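PDB 5D8N: leucine aminopeptidase A1, chloroplastic from Solanum lycopersicum, which removes N-terminal amino acids, preferably leucine, from peptides as a metal-dependent M17 aminopeptidase working as a homohexamer, and also acts as a chaperone. Local coordinates for residues K29-K35 with L185-L191. The protein carries 1 engineered substitution. Sequence-based numbering, arbitrary orientation.
Sequences KISIGAK and LESLDIL. With MG (magnesium ion), chain G.
With CG beside its backbone N (chi1 -47°) and the chain bent at chi2 (-69°), Lys35 folds back along its own strand and lays CE against Asp189, 3.3 Å from OD1. The ammonium stops short of a salt bridge, NZ lying 4.5 Å from Asp189 OD1, so the attraction is probably modest. A water lies 2.9 Å from that same OD1 and also near Ser31 O, with more acceptors nearby than protons to give, while OD2 is held by the indole NH of Trp42. On the other face, Ile32 turns CG2 anti to its backbone N and rests this methyl against both Leu188 CD2, at 3.9 Å, and Ile190 CD1. In parallel pairing, exemplified here, every second residue of one strand bonds to the two residues flanking its opposite number (Ser187, Asp189): Ser31 gives its N-H to Glu186 O and takes that of Leu188, and Gly33 does likewise with Leu188 and Ile190. The Ser31-Glu186 hydrogen bond is almost straight (176°), and Lys35 N closes the series on Ile190 O. Ile32 O instead binds a magnesium ion at 2.4 Å, whose other five ligands are waters; this ion is separate from the catalytic metals. Strand 31-35 is an edge strand of the N-terminal domain's mixed sheet within the chain; strand 187-191 continues inward to strand 139-144, and helices 152-170 and 197-221 cover the face bearing Ile32 and Leu188.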
loop_
_atom_site.group_PDB
_atom_site.type_symbol
_atom_site.label_atom_id
_atom_site.label_comp_id
_atom_site.label_asym_id
_atom_site.label_seq_id
_atom_site.Cartn_x
_atom_site.Cartn_y
_atom_site.Cartn_z
ATOM N N LYS A 29 22.995 -44.769 5.073
ATOM C CA LYS A 29 21.790 -45.539 5.326
ATOM C C LYS A 29 21.829 -46.024 6.771
ATOM O O LYS A 29 22.704 -46.796 7.144
ATOM C CB LYS A 29 21.724 -46.752 4.396
ATOM C CG LYS A 29 20.417 -47.525 4.500
ATOM C CD LYS A 29 19.263 -46.732 3.896
ATOM C CE LYS A 29 19.579 -46.307 2.465
ATOM N NZ LYS A 29 19.083 -44.946 2.133
ATOM N N ILE A 30 20.824 -45.664 7.551
ATOM C CA ILE A 30 20.730 -46.134 8.908
ATOM C C ILE A 30 20.336 -47.599 8.857
ATOM O O ILE A 30 19.487 -47.995 8.059
ATOM C CB ILE A 30 19.697 -45.304 9.695
ATOM C CG1 ILE A 30 20.155 -43.844 9.742
ATOM C CG2 ILE A 30 19.548 -45.827 11.103
ATOM C CD1 ILE A 30 19.032 -42.863 10.034
ATOM N N SER A 31 21.013 -48.416 9.658
ATOM C CA SER A 31 20.656 -49.813 9.794
ATOM C C SER A 31 19.602 -49.948 10.885
ATOM O O SER A 31 19.870 -49.667 12.054
ATOM C CB SER A 31 21.908 -50.635 10.146
ATOM O OG SER A 31 21.586 -52.005 10.312
ATOM N N ILE A 32 18.389 -50.331 10.502
ATOM C CA ILE A 32 17.271 -50.374 11.456
ATOM C C ILE A 32 16.810 -51.814 11.634
ATOM O O ILE A 32 16.558 -52.531 10.666
ATOM C CB ILE A 32 16.068 -49.549 10.955
ATOM C CG1 ILE A 32 16.518 -48.136 10.660
ATOM C CG2 ILE A 32 14.953 -49.575 11.986
ATOM C CD1 ILE A 32 15.405 -47.237 10.190
ATOM N N GLY A 33 16.652 -52.222 12.881
ATOM C CA GLY A 33 16.171 -53.562 13.158
ATOM C C GLY A 33 15.382 -53.595 14.438
ATOM O O GLY A 33 15.557 -52.739 15.323
ATOM N N ALA A 34 14.453 -54.544 14.496
ATOM C CA ALA A 34 13.692 -54.790 15.711
ATOM C C ALA A 34 14.346 -55.947 16.466
ATOM O O ALA A 34 14.768 -56.908 15.823
ATOM C CB ALA A 34 12.261 -55.130 15.360
ATOM N N LYS A 35 14.673 -55.713 17.740
ATOM C CA LYS A 35 15.440 -56.660 18.567
ATOM C C LYS A 35 14.621 -57.067 19.779
ATOM O O LYS A 35 13.799 -56.287 20.258
ATOM C CB LYS A 35 16.761 -56.078 19.090
ATOM C CG LYS A 35 17.629 -55.349 18.087
ATOM C CD LYS A 35 18.222 -56.300 17.067
ATOM C CE LYS A 35 19.202 -55.580 16.156
ATOM N NZ LYS A 35 19.592 -56.442 15.005
ATOM N N LEU A 185 24.567 -40.765 12.822
ATOM C CA LEU A 185 23.664 -41.874 13.164
ATOM C C LEU A 185 23.795 -43.055 12.200
ATOM O O LEU A 185 23.713 -42.888 10.992
ATOM C CB LEU A 185 22.216 -41.400 13.189
ATOM C CG LEU A 185 21.234 -42.454 13.665
ATOM C CD1 LEU A 185 21.608 -42.936 15.056
ATOM C CD2 LEU A 185 19.840 -41.864 13.679
ATOM N N GLU A 186 24.123 -44.228 12.725
ATOM C CA GLU A 186 24.413 -45.373 11.871
ATOM C C GLU A 186 23.403 -46.488 12.071
ATOM O O GLU A 186 23.179 -47.289 11.171
ATOM C CB GLU A 186 25.810 -45.913 12.167
ATOM C CG GLU A 186 26.919 -45.038 11.612
ATOM C CD GLU A 186 28.310 -45.511 12.012
ATOM O OE1 GLU A 186 28.468 -46.611 12.597
ATOM O OE2 GLU A 186 29.259 -44.749 11.734
ATOM N N SER A 187 22.896 -46.642 13.287
ATOM C CA SER A 187 21.966 -47.732 13.542
ATOM C C SER A 187 20.872 -47.347 14.526
ATOM O O SER A 187 21.079 -46.560 15.436
ATOM C CB SER A 187 22.708 -48.991 13.996
ATOM O OG SER A 187 23.146 -48.924 15.341
ATOM N N LEU A 188 19.723 -47.984 14.372
ATOM C CA LEU A 188 18.607 -47.863 15.295
ATOM C C LEU A 188 18.125 -49.263 15.619
ATOM O O LEU A 188 17.733 -50.014 14.715
ATOM C CB LEU A 188 17.478 -47.068 14.638
ATOM C CG LEU A 188 16.089 -47.177 15.289
ATOM C CD1 LEU A 188 16.027 -46.518 16.649
ATOM C CD2 LEU A 188 15.040 -46.562 14.387
ATOM N N ASP A 189 18.071 -49.556 16.916
ATOM C CA ASP A 189 17.445 -50.765 17.443
ATOM C C ASP A 189 16.107 -50.382 18.055
ATOM O O ASP A 189 16.028 -49.528 18.923
ATOM C CB ASP A 189 18.344 -51.423 18.505
ATOM C CG ASP A 189 19.653 -51.941 17.925
ATOM O OD1 ASP A 189 19.662 -52.326 16.735
ATOM O OD2 ASP A 189 20.677 -51.980 18.644
ATOM N N ILE A 190 15.040 -50.954 17.528
ATOM C CA ILE A 190 13.734 -50.772 18.097
ATOM C C ILE A 190 13.436 -51.944 19.023
ATOM O O ILE A 190 13.456 -53.104 18.609
ATOM C CB ILE A 190 12.690 -50.657 16.976
ATOM C CG1 ILE A 190 13.030 -49.451 16.087
ATOM C CG2 ILE A 190 11.295 -50.489 17.568
ATOM C CD1 ILE A 190 12.166 -49.361 14.849
ATOM N N LEU A 191 13.088 -51.618 20.259
ATOM C CA LEU A 191 12.979 -52.601 21.329
ATOM C C LEU A 191 11.566 -52.663 21.895
ATOM O O LEU A 191 10.803 -51.689 21.848
ATOM C CB LEU A 191 13.937 -52.263 22.474
ATOM C CG LEU A 191 15.400 -51.972 22.121
ATOM C CD1 LEU A 191 16.195 -51.660 23.390
ATOM C CD2 LEU A 191 16.023 -53.127 21.353
HETATM MG MG MG G . 16.968 -52.899 8.345
HETATM O O HOH W 1 17.728 -50.956 7.688
HETATM O O HOH W 2 20.028 -51.967 13.924
HETATM O O HOH W 3 18.920 -53.300 9.053
HETATM O O HOH W 4 17.743 -54.136 6.580
HETATM O O HOH W 5 16.080 -54.971 9.534
HETATM O O HOH W 6 15.278 -52.644 7.608
#